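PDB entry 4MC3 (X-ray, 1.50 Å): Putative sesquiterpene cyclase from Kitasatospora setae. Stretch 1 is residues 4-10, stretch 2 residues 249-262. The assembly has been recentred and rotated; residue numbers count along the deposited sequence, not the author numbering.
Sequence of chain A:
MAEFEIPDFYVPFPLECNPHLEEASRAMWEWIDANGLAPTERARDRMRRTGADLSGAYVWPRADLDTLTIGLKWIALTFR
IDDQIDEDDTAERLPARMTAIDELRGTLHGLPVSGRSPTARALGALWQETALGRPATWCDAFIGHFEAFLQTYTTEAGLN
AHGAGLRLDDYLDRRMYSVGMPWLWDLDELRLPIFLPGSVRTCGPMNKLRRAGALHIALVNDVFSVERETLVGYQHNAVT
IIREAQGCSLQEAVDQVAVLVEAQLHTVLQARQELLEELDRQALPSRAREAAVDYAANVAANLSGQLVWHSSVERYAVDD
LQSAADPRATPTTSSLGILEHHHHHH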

# COMPACT_ATOMS: atom_id res chain seq x y z
N PHE A 4 -12.18 16.54 18.17
CA PHE A 4 -13.07 15.36 17.98
C PHE A 4 -12.52 14.13 18.69
O PHE A 4 -11.31 14.04 18.94
CB PHE A 4 -13.30 15.09 16.48
CG PHE A 4 -12.15 14.38 15.79
CD1 PHE A 4 -12.09 12.99 15.77
CD2 PHE A 4 -11.15 15.10 15.16
CE1 PHE A 4 -11.05 12.33 15.14
CE2 PHE A 4 -10.10 14.44 14.52
CZ PHE A 4 -10.05 13.05 14.50
N GLU A 5 -13.40 13.17 19.00
CA GLU A 5 -13.00 11.92 19.64
C GLU A 5 -12.74 10.84 18.59
O GLU A 5 -13.64 10.42 17.87
CB GLU A 5 -14.10 11.43 20.58
CG GLU A 5 -14.35 12.37 21.75
CD GLU A 5 -15.55 11.97 22.58
OE1 GLU A 5 -15.79 10.75 22.74
OE2 GLU A 5 -16.25 12.87 23.08
N ILE A 6 -11.48 10.43 18.49
CA ILE A 6 -11.06 9.37 17.58
C ILE A 6 -11.83 8.10 17.89
O ILE A 6 -11.84 7.67 19.02
CB ILE A 6 -9.56 9.06 17.76
CG1 ILE A 6 -8.70 10.21 17.22
CG2 ILE A 6 -9.17 7.76 17.07
CD1 ILE A 6 -8.53 10.21 15.72
N PRO A 7 -12.47 7.48 16.88
CA PRO A 7 -13.17 6.22 17.15
C PRO A 7 -12.26 5.15 17.78
O PRO A 7 -11.04 5.17 17.61
CB PRO A 7 -13.64 5.77 15.76
CG PRO A 7 -13.72 7.03 14.96
CD PRO A 7 -12.59 7.88 15.46
N ASP A 8 -12.87 4.24 18.52
CA ASP A 8 -12.12 3.16 19.16
C ASP A 8 -12.11 2.02 18.18
O ASP A 8 -12.84 1.05 18.32
CB ASP A 8 -12.76 2.73 20.50
CG ASP A 8 -12.23 3.52 21.68
OD1 ASP A 8 -11.04 3.33 22.03
OD2 ASP A 8 -13.00 4.32 22.26
N PHE A 9 -11.29 2.14 17.15
CA PHE A 9 -11.32 1.19 16.05
C PHE A 9 -10.91 -0.14 16.59
O PHE A 9 -9.92 -0.21 17.32
CB PHE A 9 -10.32 1.57 14.96
CG PHE A 9 -10.65 2.84 14.22
CD1 PHE A 9 -11.77 2.92 13.42
CD2 PHE A 9 -9.80 3.95 14.29
CE1 PHE A 9 -12.04 4.08 12.70
CE2 PHE A 9 -10.08 5.10 13.58
CZ PHE A 9 -11.20 5.16 12.77
N TYR A 10 -11.66 -1.17 16.24
CA TYR A 10 -11.33 -2.53 16.64
C TYR A 10 -11.22 -3.43 15.42
O TYR A 10 -12.06 -3.40 14.52
CB TYR A 10 -12.38 -3.08 17.62
CG TYR A 10 -12.18 -4.57 17.91
CD1 TYR A 10 -11.23 -4.99 18.86
CD2 TYR A 10 -12.90 -5.55 17.21
CE1 TYR A 10 -11.01 -6.34 19.09
CE2 TYR A 10 -12.69 -6.91 17.46
CZ TYR A 10 -11.75 -7.29 18.39
OH TYR A 10 -11.53 -8.64 18.65
N SER A 249 -20.68 18.67 11.17
CA SER A 249 -19.56 18.92 12.08
C SER A 249 -18.44 17.94 11.83
O SER A 249 -18.66 16.91 11.17
CB SER A 249 -19.98 18.80 13.54
OG SER A 249 -20.10 17.46 13.97
N LEU A 250 -17.25 18.25 12.35
CA LEU A 250 -16.07 17.40 12.16
C LEU A 250 -16.26 16.02 12.78
O LEU A 250 -15.93 14.99 12.18
CB LEU A 250 -14.82 18.07 12.74
CG LEU A 250 -13.47 17.38 12.53
CD1 LEU A 250 -13.26 16.97 11.08
CD2 LEU A 250 -12.33 18.29 12.97
N GLN A 251 -16.80 16.01 14.00
CA GLN A 251 -17.16 14.77 14.66
C GLN A 251 -18.19 13.95 13.89
O GLN A 251 -18.09 12.72 13.84
CB GLN A 251 -17.72 15.04 16.06
CG GLN A 251 -17.93 13.76 16.86
CD GLN A 251 -16.62 13.16 17.30
OE1 GLN A 251 -15.87 13.78 18.05
NE2 GLN A 251 -16.31 11.95 16.81
N GLU A 252 -19.19 14.61 13.33
CA GLU A 252 -20.20 13.94 12.55
C GLU A 252 -19.56 13.32 11.29
O GLU A 252 -19.92 12.23 10.91
CB GLU A 252 -21.32 14.89 12.16
CG GLU A 252 -22.25 15.20 13.34
CD GLU A 252 -23.20 16.36 13.08
OE1 GLU A 252 -22.83 17.34 12.38
OE2 GLU A 252 -24.34 16.28 13.60
N ALA A 253 -18.65 14.02 10.65
CA ALA A 253 -17.98 13.46 9.46
C ALA A 253 -17.09 12.27 9.84
O ALA A 253 -17.03 11.27 9.11
CB ALA A 253 -17.19 14.50 8.75
N VAL A 254 -16.37 12.39 10.95
CA VAL A 254 -15.56 11.31 11.50
C VAL A 254 -16.41 10.09 11.78
O VAL A 254 -16.01 8.94 11.47
CB VAL A 254 -14.79 11.73 12.77
CG1 VAL A 254 -14.23 10.52 13.52
CG2 VAL A 254 -13.66 12.67 12.40
N ASP A 255 -17.57 10.30 12.39
CA ASP A 255 -18.42 9.17 12.75
C ASP A 255 -18.91 8.45 11.49
O ASP A 255 -19.03 7.24 11.47
CB ASP A 255 -19.61 9.65 13.60
CG ASP A 255 -19.19 10.21 14.98
OD1 ASP A 255 -18.01 10.04 15.37
OD2 ASP A 255 -20.05 10.81 15.68
N GLN A 256 -19.18 9.21 10.44
CA GLN A 256 -19.57 8.63 9.17
C GLN A 256 -18.44 7.83 8.49
O GLN A 256 -18.70 6.79 7.87
CB GLN A 256 -20.11 9.70 8.27
CG GLN A 256 -21.44 10.23 8.83
CD GLN A 256 -22.01 11.36 8.02
OE1 GLN A 256 -21.87 12.55 8.38
NE2 GLN A 256 -22.62 11.01 6.90
N VAL A 257 -17.20 8.33 8.60
CA VAL A 257 -16.05 7.57 8.11
C VAL A 257 -15.89 6.27 8.94
O VAL A 257 -15.61 5.21 8.36
CB VAL A 257 -14.77 8.41 8.07
CG1 VAL A 257 -13.55 7.53 7.78
CG2 VAL A 257 -14.89 9.54 7.06
N ALA A 258 -16.11 6.33 10.26
CA ALA A 258 -16.08 5.12 11.11
C ALA A 258 -17.08 4.07 10.61
O ALA A 258 -16.80 2.87 10.63
CB ALA A 258 -16.36 5.47 12.57
N VAL A 259 -18.25 4.50 10.16
CA VAL A 259 -19.23 3.55 9.62
C VAL A 259 -18.70 2.90 8.32
O VAL A 259 -18.83 1.68 8.07
CB VAL A 259 -20.58 4.25 9.38
CG1 VAL A 259 -21.52 3.37 8.56
CG2 VAL A 259 -21.21 4.65 10.71
N LEU A 260 -18.08 3.71 7.50
CA LEU A 260 -17.43 3.21 6.27
C LEU A 260 -16.33 2.22 6.56
O LEU A 260 -16.18 1.22 5.84
CB LEU A 260 -16.86 4.34 5.41
CG LEU A 260 -17.37 4.64 4.02
CD1 LEU A 260 -16.33 5.50 3.32
CD2 LEU A 260 -17.64 3.40 3.20
N VAL A 261 -15.49 2.54 7.54
CA VAL A 261 -14.44 1.63 7.98
C VAL A 261 -15.01 0.28 8.43
O VAL A 261 -14.48 -0.79 8.06
CB VAL A 261 -13.58 2.26 9.11
CG1 VAL A 261 -12.63 1.27 9.75
CG2 VAL A 261 -12.77 3.45 8.60
N GLU A 262 -16.06 0.31 9.27
CA GLU A 262 -16.65 -0.92 9.69
C GLU A 262 -17.15 -1.70 8.49
O GLU A 262 -17.00 -2.93 8.42
CB GLU A 262 -17.75 -0.68 10.75
CG GLU A 262 -17.19 -0.23 12.10
CD GLU A 262 -16.03 -1.11 12.60
OE1 GLU A 262 -16.29 -2.31 12.90
OE2 GLU A 262 -14.86 -0.59 12.71
O HOH W 1 -12.32 -1.63 12.24
O HOH W 2 -14.84 -3.61 14.68
O HOH W 3 -14.13 -0.31 15.35

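The primary amide of Gln251 imitates a neighbouring backbone: it grips both polar groups of Glu5, accepting from Glu5 N at OE1 (2.7 Å) and donating from NE2 to Glu5 O (3.3 Å), both bonds nearly straight. Glu5 N and O are not in a regular helix or strand, and a glutamine, with a donor and an acceptor on one planar group, can bond to both. Its CA-to-CB bond points sideways, but the side chain (chi1 t, chi2 p) carries its end nearer the segment, and Asp255 OD1, one turn on, takes a further bond from Gln251 NE2 (2.9 Å), helping to fix the amide's orientation.

Beside this polar clamp runs an apolar strip of the helix. Val254, buried and branched, offers methyls to two rings: CG2 sits over one face of Phe4, 3.9 Å from the centroid, and CG1, also near Phe4, packs against Pro7 CD at 3.7 Å. Ala258, a turn later, is small enough for Pro7 to lie close, with CG 3.9 Å from Ala258 CB. Phe9, long and apolar, then reaches a methyl of buried Val261, CD1 to CG1 at 4.1 Å.

At the far end direct contact gives way to water. Three waters link Tyr10 to Glu262, whose two carboxylate oxygens accept from them: two also donate to Tyr10 O, and the third accepts from Tyr10 N while donating to Glu262 OE2.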